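Local coordinates for glial cell-derived neurotrophic factor (Rattus norvegicus, PDB 1AGQ), which acts as a secreted, dimeric cystine-knot growth factor of the TGF-beta superfamily that supports neurons, probably by binding cell-surface receptors, at residues T45-N50 with L64-C69. Residues are numbered along the deposited sequence; the frame is centred on the assembly and turned at random.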
# COMPACT_ATOMS: atom_id res chain seq x y z
N THR B 45 -1.50 7.70 -6.49
CA THR B 45 -1.03 7.75 -7.87
C THR B 45 -0.61 9.18 -8.14
O THR B 45 -1.33 10.12 -7.79
CB THR B 45 -2.14 7.37 -8.86
OG1 THR B 45 -2.53 6.01 -8.63
CG2 THR B 45 -1.63 7.47 -10.31
N ALA B 46 0.56 9.35 -8.77
CA ALA B 46 1.07 10.69 -9.07
C ALA B 46 1.04 11.02 -10.57
O ALA B 46 1.23 10.16 -11.44
CB ALA B 46 2.50 10.81 -8.55
N ILE B 47 0.80 12.30 -10.86
CA ILE B 47 0.80 12.76 -12.24
C ILE B 47 1.38 14.18 -12.26
O ILE B 47 0.96 15.04 -11.50
CB ILE B 47 -0.63 12.74 -12.87
CG1 ILE B 47 -0.58 13.26 -14.30
CG2 ILE B 47 -1.60 13.50 -12.00
CD1 ILE B 47 -1.76 12.82 -15.13
N HIS B 48 2.40 14.38 -13.07
CA HIS B 48 3.01 15.70 -13.16
C HIS B 48 2.11 16.53 -14.06
O HIS B 48 1.82 16.13 -15.18
CB HIS B 48 4.41 15.63 -13.77
CG HIS B 48 5.01 16.98 -14.01
ND1 HIS B 48 5.66 17.31 -15.18
CD2 HIS B 48 5.01 18.10 -13.25
CE1 HIS B 48 6.03 18.58 -15.13
NE2 HIS B 48 5.65 19.08 -13.97
N LEU B 49 1.65 17.67 -13.56
CA LEU B 49 0.75 18.53 -14.32
C LEU B 49 1.17 19.99 -14.23
O LEU B 49 1.98 20.37 -13.40
CB LEU B 49 -0.68 18.43 -13.77
CG LEU B 49 -1.44 17.09 -13.72
CD1 LEU B 49 -2.67 17.26 -12.85
CD2 LEU B 49 -1.83 16.66 -15.12
N ASN B 50 0.61 20.80 -15.12
CA ASN B 50 0.86 22.23 -15.09
C ASN B 50 -0.32 22.71 -14.28
O ASN B 50 -1.41 22.19 -14.42
CB ASN B 50 0.78 22.83 -16.49
CG ASN B 50 1.86 22.30 -17.40
OD1 ASN B 50 1.55 21.85 -18.52
ND2 ASN B 50 3.09 22.35 -16.97
N LEU B 64 3.18 21.00 -10.89
CA LEU B 64 3.08 20.29 -9.65
C LEU B 64 2.88 18.82 -9.91
O LEU B 64 2.51 18.40 -11.01
CB LEU B 64 1.90 20.82 -8.82
CG LEU B 64 0.52 20.29 -9.23
CD1 LEU B 64 -0.49 20.48 -8.11
CD2 LEU B 64 0.08 21.02 -10.48
N ILE B 65 3.20 18.03 -8.89
CA ILE B 65 2.97 16.61 -8.96
C ILE B 65 1.61 16.49 -8.24
O ILE B 65 1.51 16.75 -7.04
CB ILE B 65 4.01 15.82 -8.15
CG1 ILE B 65 5.43 16.11 -8.65
CG2 ILE B 65 3.70 14.35 -8.28
CD1 ILE B 65 5.66 15.68 -10.07
N PHE B 66 0.56 16.17 -8.97
CA PHE B 66 -0.74 16.04 -8.34
C PHE B 66 -0.87 14.57 -7.98
O PHE B 66 -0.53 13.70 -8.79
CB PHE B 66 -1.84 16.46 -9.31
CG PHE B 66 -3.23 16.04 -8.88
CD1 PHE B 66 -3.87 16.70 -7.85
CD2 PHE B 66 -3.86 14.96 -9.49
CE1 PHE B 66 -5.13 16.30 -7.43
CE2 PHE B 66 -5.13 14.56 -9.07
CZ PHE B 66 -5.76 15.23 -8.04
N ARG B 67 -1.32 14.27 -6.76
CA ARG B 67 -1.48 12.88 -6.37
C ARG B 67 -2.91 12.62 -5.93
O ARG B 67 -3.54 13.44 -5.29
CB ARG B 67 -0.51 12.52 -5.25
CG ARG B 67 0.92 12.73 -5.70
CD ARG B 67 1.89 12.05 -4.75
NE ARG B 67 1.95 12.75 -3.47
CZ ARG B 67 2.90 12.54 -2.57
NH1 ARG B 67 3.85 11.65 -2.83
NH2 ARG B 67 2.93 13.24 -1.44
N TYR B 68 -3.44 11.47 -6.35
CA TYR B 68 -4.80 11.12 -6.02
C TYR B 68 -4.85 9.69 -5.52
O TYR B 68 -3.94 8.91 -5.80
CB TYR B 68 -5.72 11.31 -7.23
CG TYR B 68 -5.42 10.42 -8.40
CD1 TYR B 68 -4.44 10.76 -9.33
CD2 TYR B 68 -6.14 9.24 -8.62
CE1 TYR B 68 -4.19 9.97 -10.46
CE2 TYR B 68 -5.89 8.43 -9.75
CZ TYR B 68 -4.92 8.81 -10.67
OH TYR B 68 -4.63 8.01 -11.77
N CYS B 69 -5.91 9.38 -4.79
CA CYS B 69 -6.15 8.07 -4.19
C CYS B 69 -7.24 7.32 -4.94
O CYS B 69 -8.27 7.89 -5.34
CB CYS B 69 -6.57 8.26 -2.73
SG CYS B 69 -5.36 9.13 -1.72
O HOH W 1 -4.25 6.06 -6.92
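The phenol ring of Y68 lies flat against T45, whose CB sits 3.8 Å from the ring centroid, over one face and displaced toward the rim, a CH-pi contact. CG of Y68 sits between its own backbone N and carbonyl carbon (chi1 64°), and the ring beyond it reaches toward the partner strand; T45 CG2 comes within 3.4 Å of Y68 OH. That hydroxyl is hydrogen-bonded to H48 of the second subunit. On the same face, CG2 of I47 meets the F66 ring at its edge, in plane, 3.7 Å from CD2. L49 lies side by side with F66, L49 CD1 3.7 Å from F66 CB; L87 of the third subunit packs on both. The two strands form an antiparallel finger of the cystine-knot fold, and C69, at the end of the finger away from its tip, is disulfide-bonded to C132. Six backbone hydrogen bonds join the pairs T45-Y68, I47-F66 and L49-L64, the straightest from L49 N to L64 O (2.8 Å, 177°). On the other face, A46 CB touches both I65 CG2, at 3.7 Å, and R67 CG, while the guanidinium of R67 turns away to a salt bridge with D109. H48 and I65 cross at about a right angle, CB of H48 lying 3.9 Å from I65 CD1, and the edge of the imidazole presents CD2 to L64 O at 3.4 Å.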